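Local coordinates for prenyltransference for protein (Lavandula lanata, PDB 5HC8) that probably condenses two molecules of dimethylallyl diphosphate head-to-middle into lavandulyl diphosphate, at residues Leu60-Leu65 against Met134-Ala139; Ser105-Lys110 against Leu178-Thr183; Arg145-Glu150 against Leu205-Phe210; Glu150-Ile155 against Ala172-His177. All blocks are in the same frame, centred on the assembly; numbering follows the deposited sequence.

Interactions 1 and 2 share the central parallel sheet: strand 135-140 lies between strands 59-65 and 103-107, the interaction centres lie about 10 Å apart, and a His135-Ser105 hydrogen bond joins them. Interactions 3 and 4 both use helix 144-160, share Glu150, have centres also about 10 Å apart, and touch the second subunit. Along the chain, interactions 1 and 2 interleave, as do 2 and 3, whereas interaction 4 is nested inside the loops closed by 2 and by 3. Loop 178-183 is the bridge, with Met179 bonded to Asp147 and Thr180 to Gln207. This loop thereby ties the buried sheet and its bound substrate analogue to the dimer interface.

Interaction 1: Leu60-Leu65 against Met134-Ala139; sequences LTIWAL and MHFILA. With ISY (3-methylbut-3-enylsulfanyl(phosphonooxy)phosphinic acid), chain F; 61G (2-methylbuta-1,3-diene), chain D; SO4 (sulfate ion), chain E.
Leu60 pairs with two residues of the neighbouring strand: its N donates to His135 O (2.9 Å) and its O accepts from Ile137 N. The Met134 chain turns at its end (chi3 81°), so that CE settles 3.8 Å from Leu60 CB, while Leu60 O also lies in plane at the edge of the Phe136 ring. Thr61, beta-branched as suits a strand, runs side by side with Ile137, and its OG1, 3.6 Å from Ile137 CB, bonds to His15. Ile62 continues the alternation, its N bonded to Ile137 O and its O to Ala139 N, and sets CD1 against Phe136 CE1 at 3.7 Å. These are adjacent inner strands of the parallel sheet of the undecaprenyl diphosphate synthase fold. At Trp63 the strand meets the substrate pocket. CD1 rests 3.7 Å from Ala139 CB, a partner small enough to sit beside the indole, and one indole face carries the prenyl part of the bound thiodiphosphate analogue, with CE3 3.4 Å from its C12; NE1 bonds to Tyr142 O. Ala64 N reaches Ala139 O almost straight (177°), its CB touching Leu138 CD1 at 3.7 Å, and Leu65 N adds a weak bond to that same oxygen.

Interaction 2: Ser105-Lys110 against Leu178-Thr183; sequences SAIGDK and LMTNIT
Ile107 is the heart of the tight part of this contact, its CG2 touching both Met179 O (3.6 Å) and Ile182 CD1 (3.7 Å). A branched apolar side chain suits the place, because one methyl can serve both partners while CD1 extends toward the methyl of Thr180. Next to it Met179 is extended as far as its sulfur (SD anti to CA, chi2 -180°), bringing SD to 3.5 Å from Gly108 CA; only the terminal methyl bends off. At the backbone angles of Gly108 a side chain would collide with the carbonyl oxygen of Ile107, so glycine fits, and the sulfur meets bare main chain. No hydrogen bond joins the two segments. Strand 103-107 is an outermost strand of the parallel sheet, and the loop that follows helix 171-176 lies across the sheet face bearing Ile107, Ile137 and Ala139. That loop is held by its own bonds: Thr180 O accepts from both Thr183 N and Thr183 OG1 (3.1 Å), the two donors coming from the same face of its plane, and Met179 N bonds to Asp147. Ile182 is exposed, yet its CD1 touches Ser105 CB at 3.5 Å, and Ser105 OG turns to His135. Toward solvent the packing thins past Gly108: Asp109 centres an inverse gamma turn, and only its backbone N comes near Met179 SD, at 4.5 Å. Lys110 doubles back along its own segment instead, and NZ reaches Ala106 O at 2.8 Å from above the carbonyl plane (51° out of it).

Interaction 3: Arg145-Glu150 against Leu205-Phe210; sequences REDIVE and LWQLPF
The carboxylate of Asp147 and the amide of Gln207 meet with their planes only 18° apart, joined by a bond from Gln207 NE2 to Asp147 OD2 (3.0 Å). The donor meets OD2 nearly along its C-O bond, and the oxygen lies close to the amide plane. A bend in the glutamine chain (chi2 82°) carries CD back toward the helix. Both groups have further partners: Tyr142 OH on OD2, Met179 N on OD1, and Thr180 OG1 on the amide nitrogen, a network that satisfies these buried polar groups and fixes their rotation. The Trp206 indole leads away from the contact. It stacks with Phe174 and bonds through NE1 to Glu175, leaving mainly its CB for Ile148 CG1, at 4.1 Å. The Arg145 guanidinium is met obliquely by Leu205 CD1, which also touches Arg145 CG at 3.8 Å.

The contact sets the start of helix 144-160 against a type I turn, Leu205 to Leu208, closed by Leu208 N on Leu205 O, in the loop between strands 190-193 and 212-215. It also lies at the dimer interface: Arg145 makes a cation-pi contact with Trp206 and a salt bridge with Glu171, and its NE bonds to Trp206 O, all of the second subunit. Ile148 reaches from the helix to the turn, crossing Leu205 and Trp206 at about a right angle, with CD1 4.1 Å from Leu205 CB. Leu205 CD1 in turn sits 3.7 Å from Arg145 N, whose N-H is taken by Asn202.

Interaction 4: Glu150-Ile155 against Ala172-His177; sequences EAARKI and ATFEQH
Ile155 lies over one face of the His177 imidazole: CG1 is 3.8 Å from the ring centroid and 23° off the normal, a CH-pi contact displaced toward ND1. The ring is held within its own segment, where ND1 donates to Thr173 O (2.8 Å), the carbonyl lying near the ring plane, and NE2 bonds to Lys158. Histidine suits the place because it offers an apolar face to the isoleucine while its nitrogens are used at the edge. Ile155 also crosses Phe174 at about a right angle, with CD1 3.7 Å from Phe174 CD2, so one branch of the isoleucine serves both rings. The far end of the phenyl ring meets Ala151, whose CB is 3.9 Å from CE1. Ala151 is small where the backbones come closest, and its CB sits 3.5 Å from His177 O.

At the margin Lys154 lays its aliphatic part beside His177, CB near the ring and CD near the carbonyl. Glu150 OE2, one helical turn back, takes the salt bridge from Lys154 NZ (2.8 Å) on its anti lone pair, and a water that accepts from NZ at 2.7 Å donates on to His177 O. Phe174 further packs on Ala152 of the second subunit. The arrangement is that of two helices, 144-160 and the short 171-176, whose segments here cross at 107°, packed through Ala151, Ile155, Phe174 and the imidazole of His177 beside the dimer interface of this cis-prenyltransferase fold.

Interaction 1: Leu60-Leu65 against Met134-Ala139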
# COMPACT_ATOMS: atom_id res chain seq x y z
N LEU A 60 6.78 -17.21 3.50
CA LEU A 60 7.68 -16.31 2.77
C LEU A 60 7.13 -16.16 1.35
O LEU A 60 6.96 -17.17 0.64
CB LEU A 60 9.03 -16.90 2.59
CG LEU A 60 10.03 -15.94 1.92
CD1 LEU A 60 10.39 -14.79 2.87
CD2 LEU A 60 11.27 -16.66 1.46
N THR A 61 6.83 -14.94 0.97
CA THR A 61 6.42 -14.63 -0.42
C THR A 61 7.52 -13.90 -1.16
O THR A 61 8.04 -12.90 -0.64
CB THR A 61 5.15 -13.78 -0.42
OG1 THR A 61 4.07 -14.53 0.13
CG2 THR A 61 4.79 -13.40 -1.85
N ILE A 62 7.92 -14.39 -2.33
CA ILE A 62 8.86 -13.68 -3.19
C ILE A 62 8.12 -13.24 -4.44
O ILE A 62 7.48 -14.03 -5.15
CB ILE A 62 10.08 -14.52 -3.58
CG1 ILE A 62 10.88 -14.90 -2.35
CG2 ILE A 62 10.91 -13.81 -4.64
CD1 ILE A 62 12.03 -15.90 -2.62
N TRP A 63 8.11 -11.94 -4.68
CA TRP A 63 7.45 -11.41 -5.90
C TRP A 63 8.43 -11.38 -7.04
O TRP A 63 9.48 -10.73 -6.93
CB TRP A 63 7.00 -9.98 -5.70
CG TRP A 63 6.07 -9.42 -6.75
CD1 TRP A 63 5.12 -10.08 -7.51
CD2 TRP A 63 5.93 -8.04 -7.06
NE1 TRP A 63 4.42 -9.16 -8.26
CE2 TRP A 63 4.86 -7.91 -7.95
CE3 TRP A 63 6.54 -6.89 -6.58
CZ2 TRP A 63 4.48 -6.66 -8.46
CZ3 TRP A 63 6.17 -5.70 -7.11
CH2 TRP A 63 5.13 -5.59 -7.99
N ALA A 64 8.10 -12.08 -8.13
CA ALA A 64 9.08 -12.25 -9.25
C ALA A 64 8.63 -11.56 -10.55
O ALA A 64 9.43 -11.27 -11.43
CB ALA A 64 9.31 -13.71 -9.53
N LEU A 65 7.33 -11.31 -10.69
CA LEU A 65 6.93 -10.81 -11.99
C LEU A 65 5.58 -10.15 -11.83
O LEU A 65 4.68 -10.78 -11.36
CB LEU A 65 6.88 -11.95 -12.98
CG LEU A 65 6.68 -11.44 -14.41
CD1 LEU A 65 7.98 -10.99 -15.04
CD2 LEU A 65 6.05 -12.53 -15.27
N MET A 134 7.32 -24.58 6.19
CA MET A 134 6.99 -23.19 5.91
C MET A 134 6.39 -23.18 4.54
O MET A 134 6.86 -23.85 3.64
CB MET A 134 8.25 -22.32 5.95
CG MET A 134 8.04 -20.83 5.66
SD MET A 134 9.58 -19.93 5.52
CE MET A 134 10.08 -20.28 3.86
N HIS A 135 5.38 -22.35 4.38
CA HIS A 135 4.82 -22.04 3.08
C HIS A 135 5.76 -21.02 2.35
O HIS A 135 6.24 -20.03 2.95
CB HIS A 135 3.41 -21.51 3.31
CG HIS A 135 2.49 -21.56 2.14
ND1 HIS A 135 1.18 -21.16 2.24
CD2 HIS A 135 2.66 -21.95 0.85
CE1 HIS A 135 0.58 -21.30 1.07
NE2 HIS A 135 1.47 -21.76 0.21
N PHE A 136 6.01 -21.29 1.06
CA PHE A 136 6.72 -20.41 0.14
C PHE A 136 5.81 -20.09 -1.02
O PHE A 136 5.37 -21.00 -1.75
CB PHE A 136 7.96 -21.11 -0.39
CG PHE A 136 8.64 -20.40 -1.52
CD1 PHE A 136 8.70 -18.98 -1.59
CD2 PHE A 136 9.18 -21.12 -2.59
CE1 PHE A 136 9.31 -18.34 -2.67
CE2 PHE A 136 9.81 -20.47 -3.67
CZ PHE A 136 9.89 -19.08 -3.70
N ILE A 137 5.42 -18.82 -1.17
CA ILE A 137 4.63 -18.38 -2.33
C ILE A 137 5.54 -17.64 -3.32
O ILE A 137 6.28 -16.70 -2.94
CB ILE A 137 3.48 -17.47 -1.93
CG1 ILE A 137 2.44 -18.30 -1.17
CG2 ILE A 137 2.78 -16.82 -3.15
CD1 ILE A 137 1.37 -17.49 -0.46
N LEU A 138 5.51 -18.08 -4.57
CA LEU A 138 6.12 -17.36 -5.67
C LEU A 138 4.96 -16.62 -6.34
O LEU A 138 4.07 -17.22 -6.86
CB LEU A 138 6.85 -18.28 -6.62
CG LEU A 138 7.52 -17.57 -7.80
CD1 LEU A 138 8.67 -16.65 -7.43
CD2 LEU A 138 7.96 -18.60 -8.79
N ALA A 139 5.00 -15.30 -6.28
CA ALA A 139 4.03 -14.42 -6.93
C ALA A 139 4.55 -14.00 -8.30
O ALA A 139 5.52 -13.28 -8.43
CB ALA A 139 3.74 -13.20 -6.04
P1 ISY F . 9.37 -0.19 -10.82
O2 ISY F . 9.02 -1.78 -11.13
P3 ISY F . 9.99 -3.02 -11.10
O4 ISY F . 10.62 -0.04 -9.88
O5 ISY F . 8.15 0.61 -10.27
O6 ISY F . 9.71 0.38 -12.19
O7 ISY F . 11.35 -2.65 -11.57
O8 ISY F . 9.26 -4.24 -11.84
S9 ISY F . 10.23 -3.46 -9.03
C10 ISY F . 8.76 -4.42 -8.72
C11 ISY F . 9.34 -5.79 -8.51
C12 ISY F . 8.78 -7.00 -9.20
C13 ISY F . 9.39 -8.30 -8.93
C14 ISY F . 7.77 -6.89 -10.28
CAC 61G D . 10.95 -8.51 -12.49
CAE 61G D . 12.25 -9.25 -12.10
CAB 61G D . 12.40 -10.72 -11.81
CAD 61G D . 13.38 -8.44 -11.82
CAA 61G D . 13.17 -7.06 -12.08
S SO4 E . -0.61 -21.30 5.42
O1 SO4 E . 0.26 -20.24 4.74
O2 SO4 E . -2.05 -20.96 5.75
O3 SO4 E . -0.68 -22.56 4.60
O4 SO4 E . 0.13 -21.60 6.69

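Interaction 2: Ser105-Lys110 against Leu178-Thr183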
# COMPACT_ATOMS: atom_id res chain seq x y z
N SER A 105 3.51 -22.77 -3.31
CA SER A 105 2.40 -22.32 -4.11
C SER A 105 2.85 -21.18 -5.00
O SER A 105 3.82 -20.51 -4.68
CB SER A 105 1.26 -21.79 -3.30
OG SER A 105 0.78 -22.68 -2.34
N ALA A 106 2.17 -20.99 -6.12
CA ALA A 106 2.36 -19.81 -6.92
C ALA A 106 1.03 -19.08 -6.95
O ALA A 106 -0.09 -19.72 -6.92
CB ALA A 106 2.90 -20.10 -8.34
N ILE A 107 1.13 -17.75 -6.89
CA ILE A 107 -0.04 -16.88 -7.05
C ILE A 107 0.18 -15.93 -8.23
O ILE A 107 1.31 -15.55 -8.52
CB ILE A 107 -0.45 -16.12 -5.80
CG1 ILE A 107 0.61 -15.09 -5.37
CG2 ILE A 107 -0.78 -17.12 -4.69
CD1 ILE A 107 0.13 -14.25 -4.19
N GLY A 108 -0.91 -15.58 -8.88
CA GLY A 108 -0.92 -14.63 -9.98
C GLY A 108 -1.76 -15.15 -11.14
O GLY A 108 -2.41 -16.18 -11.02
N ASP A 109 -1.73 -14.41 -12.25
CA ASP A 109 -2.47 -14.77 -13.51
C ASP A 109 -1.64 -15.77 -14.29
O ASP A 109 -0.91 -15.47 -15.22
CB ASP A 109 -2.79 -13.51 -14.29
CG ASP A 109 -3.76 -13.75 -15.45
OD1 ASP A 109 -4.06 -14.92 -15.76
OD2 ASP A 109 -4.16 -12.77 -16.10
N LYS A 110 -1.74 -17.01 -13.86
CA LYS A 110 -0.82 -18.04 -14.34
C LYS A 110 -1.10 -18.39 -15.80
O LYS A 110 -0.22 -18.84 -16.52
CB LYS A 110 -0.93 -19.26 -13.45
CG LYS A 110 -0.31 -18.99 -12.11
CD LYS A 110 -0.65 -20.15 -11.19
CE LYS A 110 -1.76 -19.81 -10.21
NZ LYS A 110 -1.60 -20.70 -9.03
N LEU A 178 -9.45 -13.06 -2.72
CA LEU A 178 -8.14 -12.67 -3.29
C LEU A 178 -7.34 -13.87 -3.53
O LEU A 178 -7.65 -14.98 -3.02
CB LEU A 178 -7.41 -11.73 -2.30
CG LEU A 178 -8.18 -10.42 -2.11
CD1 LEU A 178 -7.74 -9.74 -0.82
CD2 LEU A 178 -7.89 -9.46 -3.29
N MET A 179 -6.25 -13.67 -4.28
CA MET A 179 -5.28 -14.70 -4.56
C MET A 179 -4.53 -15.18 -3.35
O MET A 179 -4.03 -16.30 -3.38
CB MET A 179 -4.31 -14.27 -5.68
CG MET A 179 -4.99 -14.23 -7.04
SD MET A 179 -3.85 -13.74 -8.36
CE MET A 179 -4.33 -12.05 -8.57
N THR A 180 -4.54 -14.41 -2.24
CA THR A 180 -3.87 -14.84 -1.03
C THR A 180 -4.80 -15.72 -0.19
O THR A 180 -4.43 -16.08 0.94
CB THR A 180 -3.44 -13.59 -0.23
OG1 THR A 180 -4.47 -12.56 -0.30
CG2 THR A 180 -2.15 -13.11 -0.84
N ASN A 181 -5.99 -16.09 -0.73
CA ASN A 181 -6.92 -16.99 0.02
C ASN A 181 -6.32 -18.38 0.32
O ASN A 181 -6.84 -19.16 1.14
CB ASN A 181 -8.33 -17.07 -0.62
CG ASN A 181 -8.32 -17.73 -1.96
OD1 ASN A 181 -7.36 -18.35 -2.36
ND2 ASN A 181 -9.39 -17.49 -2.72
N ILE A 182 -5.24 -18.69 -0.32
CA ILE A 182 -4.50 -19.90 -0.02
C ILE A 182 -3.69 -19.86 1.28
O ILE A 182 -3.09 -20.85 1.60
CB ILE A 182 -3.58 -20.27 -1.18
CG1 ILE A 182 -2.49 -19.19 -1.40
CG2 ILE A 182 -4.39 -20.55 -2.46
CD1 ILE A 182 -1.31 -19.70 -2.15
N THR A 183 -3.66 -18.74 2.02
CA THR A 183 -2.93 -18.73 3.26
C THR A 183 -3.84 -18.22 4.30
O THR A 183 -4.54 -17.26 4.04
CB THR A 183 -1.96 -17.55 3.49
OG1 THR A 183 -1.77 -16.66 2.37
CG2 THR A 183 -0.84 -17.91 4.25

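Interaction 3: Arg145-Glu150 against Leu205-Phe210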
# COMPACT_ATOMS: atom_id res chain seq x y z
N ARG A 145 -3.59 -4.42 -7.83
CA ARG A 145 -4.82 -3.91 -8.44
C ARG A 145 -5.58 -5.06 -9.11
O ARG A 145 -6.76 -5.19 -8.90
CB ARG A 145 -4.52 -2.87 -9.54
CG ARG A 145 -4.07 -1.52 -9.04
CD ARG A 145 -5.20 -0.72 -8.55
NE ARG A 145 -4.90 0.68 -8.17
CZ ARG A 145 -4.88 1.77 -8.94
NH1 ARG A 145 -4.97 1.68 -10.28
NH2 ARG A 145 -4.66 2.96 -8.39
N GLU A 146 -4.86 -5.88 -9.84
CA GLU A 146 -5.48 -6.98 -10.58
C GLU A 146 -6.15 -7.99 -9.63
O GLU A 146 -7.26 -8.48 -9.88
CB GLU A 146 -4.48 -7.72 -11.40
CG GLU A 146 -4.01 -7.06 -12.64
CD GLU A 146 -3.05 -5.88 -12.40
OE1 GLU A 146 -2.62 -5.58 -11.26
OE2 GLU A 146 -2.69 -5.27 -13.42
N ASP A 147 -5.46 -8.29 -8.52
CA ASP A 147 -6.04 -9.07 -7.42
C ASP A 147 -7.36 -8.53 -6.90
O ASP A 147 -8.35 -9.27 -6.76
CB ASP A 147 -5.00 -9.17 -6.29
CG ASP A 147 -5.21 -10.32 -5.35
OD1 ASP A 147 -6.05 -11.26 -5.58
OD2 ASP A 147 -4.42 -10.29 -4.34
N ILE A 148 -7.42 -7.25 -6.53
CA ILE A 148 -8.57 -6.66 -6.08
C ILE A 148 -9.71 -6.72 -7.13
O ILE A 148 -10.88 -7.00 -6.79
CB ILE A 148 -8.32 -5.25 -5.62
CG1 ILE A 148 -7.39 -5.26 -4.37
CG2 ILE A 148 -9.62 -4.49 -5.34
CD1 ILE A 148 -6.84 -3.88 -4.07
N VAL A 149 -9.41 -6.43 -8.36
CA VAL A 149 -10.47 -6.41 -9.40
C VAL A 149 -11.04 -7.82 -9.59
O VAL A 149 -12.24 -8.00 -9.65
CB VAL A 149 -9.93 -5.86 -10.74
CG1 VAL A 149 -10.96 -6.04 -11.88
CG2 VAL A 149 -9.57 -4.39 -10.64
N GLU A 150 -10.17 -8.80 -9.60
CA GLU A 150 -10.56 -10.19 -9.82
C GLU A 150 -11.37 -10.74 -8.62
O GLU A 150 -12.41 -11.46 -8.80
CB GLU A 150 -9.35 -11.06 -10.12
CG GLU A 150 -9.61 -12.55 -10.14
CD GLU A 150 -10.61 -12.97 -11.24
OE1 GLU A 150 -10.77 -12.19 -12.20
OE2 GLU A 150 -11.26 -14.06 -11.12
N LEU A 205 -1.75 -4.67 -2.32
CA LEU A 205 -2.31 -3.42 -1.89
C LEU A 205 -3.27 -3.73 -0.74
O LEU A 205 -3.04 -3.28 0.35
CB LEU A 205 -3.05 -2.69 -3.05
CG LEU A 205 -2.10 -2.32 -4.23
CD1 LEU A 205 -2.96 -1.73 -5.37
CD2 LEU A 205 -1.05 -1.36 -3.84
N TRP A 206 -4.36 -4.50 -1.00
CA TRP A 206 -5.28 -4.89 0.06
C TRP A 206 -4.52 -5.47 1.28
O TRP A 206 -4.91 -5.22 2.44
CB TRP A 206 -6.25 -5.94 -0.45
CG TRP A 206 -7.07 -6.57 0.63
CD1 TRP A 206 -6.70 -7.58 1.46
CD2 TRP A 206 -8.39 -6.16 1.03
NE1 TRP A 206 -7.73 -7.85 2.34
CE2 TRP A 206 -8.77 -6.98 2.11
CE3 TRP A 206 -9.30 -5.22 0.55
CZ2 TRP A 206 -10.03 -6.87 2.70
CZ3 TRP A 206 -10.48 -5.04 1.20
CH2 TRP A 206 -10.88 -5.91 2.23
N GLN A 207 -3.50 -6.24 0.96
CA GLN A 207 -2.74 -6.98 1.95
C GLN A 207 -1.91 -6.16 2.91
O GLN A 207 -1.44 -6.74 3.91
CB GLN A 207 -1.93 -8.13 1.33
CG GLN A 207 -2.77 -9.22 0.67
CD GLN A 207 -3.26 -8.95 -0.77
OE1 GLN A 207 -3.10 -7.82 -1.32
NE2 GLN A 207 -3.87 -9.97 -1.39
N LEU A 208 -1.73 -4.87 2.67
CA LEU A 208 -0.69 -4.06 3.35
C LEU A 208 -1.07 -3.00 4.37
O LEU A 208 -0.24 -2.14 4.60
CB LEU A 208 0.24 -3.39 2.26
CG LEU A 208 0.95 -4.33 1.30
CD1 LEU A 208 1.97 -3.48 0.50
CD2 LEU A 208 1.72 -5.46 1.99
N PRO A 209 -2.32 -3.01 4.97
CA PRO A 209 -2.73 -1.87 5.80
C PRO A 209 -1.82 -1.67 7.02
O PRO A 209 -1.58 -0.53 7.37
CB PRO A 209 -4.19 -2.21 6.24
CG PRO A 209 -4.33 -3.68 6.03
CD PRO A 209 -3.35 -4.06 4.95
N PHE A 210 -1.25 -2.74 7.55
CA PHE A 210 -0.39 -2.63 8.78
C PHE A 210 0.95 -3.23 8.67
O PHE A 210 1.70 -3.25 9.63
CB PHE A 210 -1.16 -3.12 10.04
CG PHE A 210 -2.41 -2.25 10.34
CD1 PHE A 210 -2.27 -1.00 10.90
CD2 PHE A 210 -3.66 -2.70 9.99
CE1 PHE A 210 -3.38 -0.20 11.15
CE2 PHE A 210 -4.78 -1.91 10.22
CZ PHE A 210 -4.63 -0.68 10.79

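Interaction 4: Glu150-Ile155 against Ala172-His177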
# COMPACT_ATOMS: atom_id res chain seq x y z
N GLU A 150 -10.17 -8.80 -9.60
CA GLU A 150 -10.56 -10.19 -9.82
C GLU A 150 -11.37 -10.74 -8.62
O GLU A 150 -12.41 -11.46 -8.80
CB GLU A 150 -9.35 -11.06 -10.12
CG GLU A 150 -9.61 -12.55 -10.14
CD GLU A 150 -10.61 -12.97 -11.24
OE1 GLU A 150 -10.77 -12.19 -12.20
OE2 GLU A 150 -11.26 -14.06 -11.12
N ALA A 151 -10.97 -10.37 -7.42
CA ALA A 151 -11.83 -10.57 -6.24
C ALA A 151 -13.22 -9.92 -6.37
O ALA A 151 -14.27 -10.58 -6.06
CB ALA A 151 -11.16 -10.10 -4.96
N ALA A 152 -13.25 -8.67 -6.79
CA ALA A 152 -14.47 -7.94 -7.05
C ALA A 152 -15.38 -8.66 -8.11
O ALA A 152 -16.62 -8.78 -7.90
CB ALA A 152 -14.19 -6.49 -7.42
N ARG A 153 -14.75 -9.21 -9.14
CA ARG A 153 -15.48 -9.89 -10.20
C ARG A 153 -16.08 -11.15 -9.62
O ARG A 153 -17.26 -11.40 -9.82
CB ARG A 153 -14.59 -10.27 -11.36
CG ARG A 153 -14.10 -9.12 -12.20
CD ARG A 153 -13.42 -9.60 -13.47
NE ARG A 153 -12.83 -8.47 -14.19
CZ ARG A 153 -12.78 -8.33 -15.52
NH1 ARG A 153 -13.32 -9.25 -16.31
NH2 ARG A 153 -12.20 -7.25 -16.06
N LYS A 154 -15.26 -11.95 -8.91
CA LYS A 154 -15.76 -13.21 -8.28
C LYS A 154 -16.90 -12.97 -7.31
O LYS A 154 -17.88 -13.76 -7.26
CB LYS A 154 -14.65 -13.99 -7.55
CG LYS A 154 -13.57 -14.64 -8.34
CD LYS A 154 -12.51 -15.18 -7.36
CE LYS A 154 -11.61 -16.28 -7.89
NZ LYS A 154 -10.80 -15.86 -9.06
N ILE A 155 -16.84 -11.91 -6.53
CA ILE A 155 -17.89 -11.56 -5.61
C ILE A 155 -19.11 -11.11 -6.41
O ILE A 155 -20.26 -11.47 -6.09
CB ILE A 155 -17.45 -10.53 -4.60
CG1 ILE A 155 -16.60 -11.22 -3.54
CG2 ILE A 155 -18.61 -9.81 -3.94
CD1 ILE A 155 -15.67 -10.26 -2.83
N ALA A 172 -13.81 -9.63 5.53
CA ALA A 172 -13.48 -11.01 5.51
C ALA A 172 -13.94 -11.69 4.24
O ALA A 172 -13.30 -12.56 3.68
CB ALA A 172 -14.08 -11.71 6.76
N THR A 173 -15.11 -11.30 3.75
CA THR A 173 -15.57 -11.90 2.49
C THR A 173 -14.66 -11.49 1.33
O THR A 173 -14.25 -12.28 0.49
CB THR A 173 -17.04 -11.42 2.21
OG1 THR A 173 -17.86 -11.92 3.29
CG2 THR A 173 -17.52 -11.99 0.89
N PHE A 174 -14.25 -10.24 1.37
CA PHE A 174 -13.42 -9.73 0.28
C PHE A 174 -12.08 -10.43 0.29
O PHE A 174 -11.64 -10.98 -0.71
CB PHE A 174 -13.35 -8.20 0.35
CG PHE A 174 -12.93 -7.60 -0.95
CD1 PHE A 174 -11.61 -7.59 -1.31
CD2 PHE A 174 -13.89 -7.15 -1.85
CE1 PHE A 174 -11.22 -7.08 -2.52
CE2 PHE A 174 -13.49 -6.62 -3.09
CZ PHE A 174 -12.16 -6.65 -3.43
N GLU A 175 -11.56 -10.65 1.48
CA GLU A 175 -10.32 -11.37 1.70
C GLU A 175 -10.34 -12.79 1.16
O GLU A 175 -9.39 -13.28 0.56
CB GLU A 175 -10.09 -11.27 3.22
CG GLU A 175 -8.87 -11.82 3.93
CD GLU A 175 -7.71 -10.91 3.88
OE1 GLU A 175 -7.61 -9.87 4.61
OE2 GLU A 175 -6.91 -11.27 3.01
N GLN A 176 -11.47 -13.50 1.30
CA GLN A 176 -11.51 -14.92 0.86
C GLN A 176 -11.55 -15.08 -0.66
O GLN A 176 -11.40 -16.16 -1.20
CB GLN A 176 -12.80 -15.63 1.37
CG GLN A 176 -13.09 -15.59 2.86
CD GLN A 176 -14.60 -15.86 3.13
OE1 GLN A 176 -15.30 -16.48 2.31
NE2 GLN A 176 -15.10 -15.38 4.27
N HIS A 177 -11.69 -13.96 -1.38
CA HIS A 177 -11.68 -14.02 -2.86
C HIS A 177 -10.42 -13.49 -3.53
O HIS A 177 -10.30 -13.53 -4.77
CB HIS A 177 -12.92 -13.27 -3.32
CG HIS A 177 -14.18 -14.00 -2.96
ND1 HIS A 177 -14.90 -13.73 -1.82
CD2 HIS A 177 -14.78 -15.06 -3.56
CE1 HIS A 177 -15.94 -14.56 -1.76
NE2 HIS A 177 -15.89 -15.37 -2.80
O HOH W 1 -8.96 -14.68 -7.41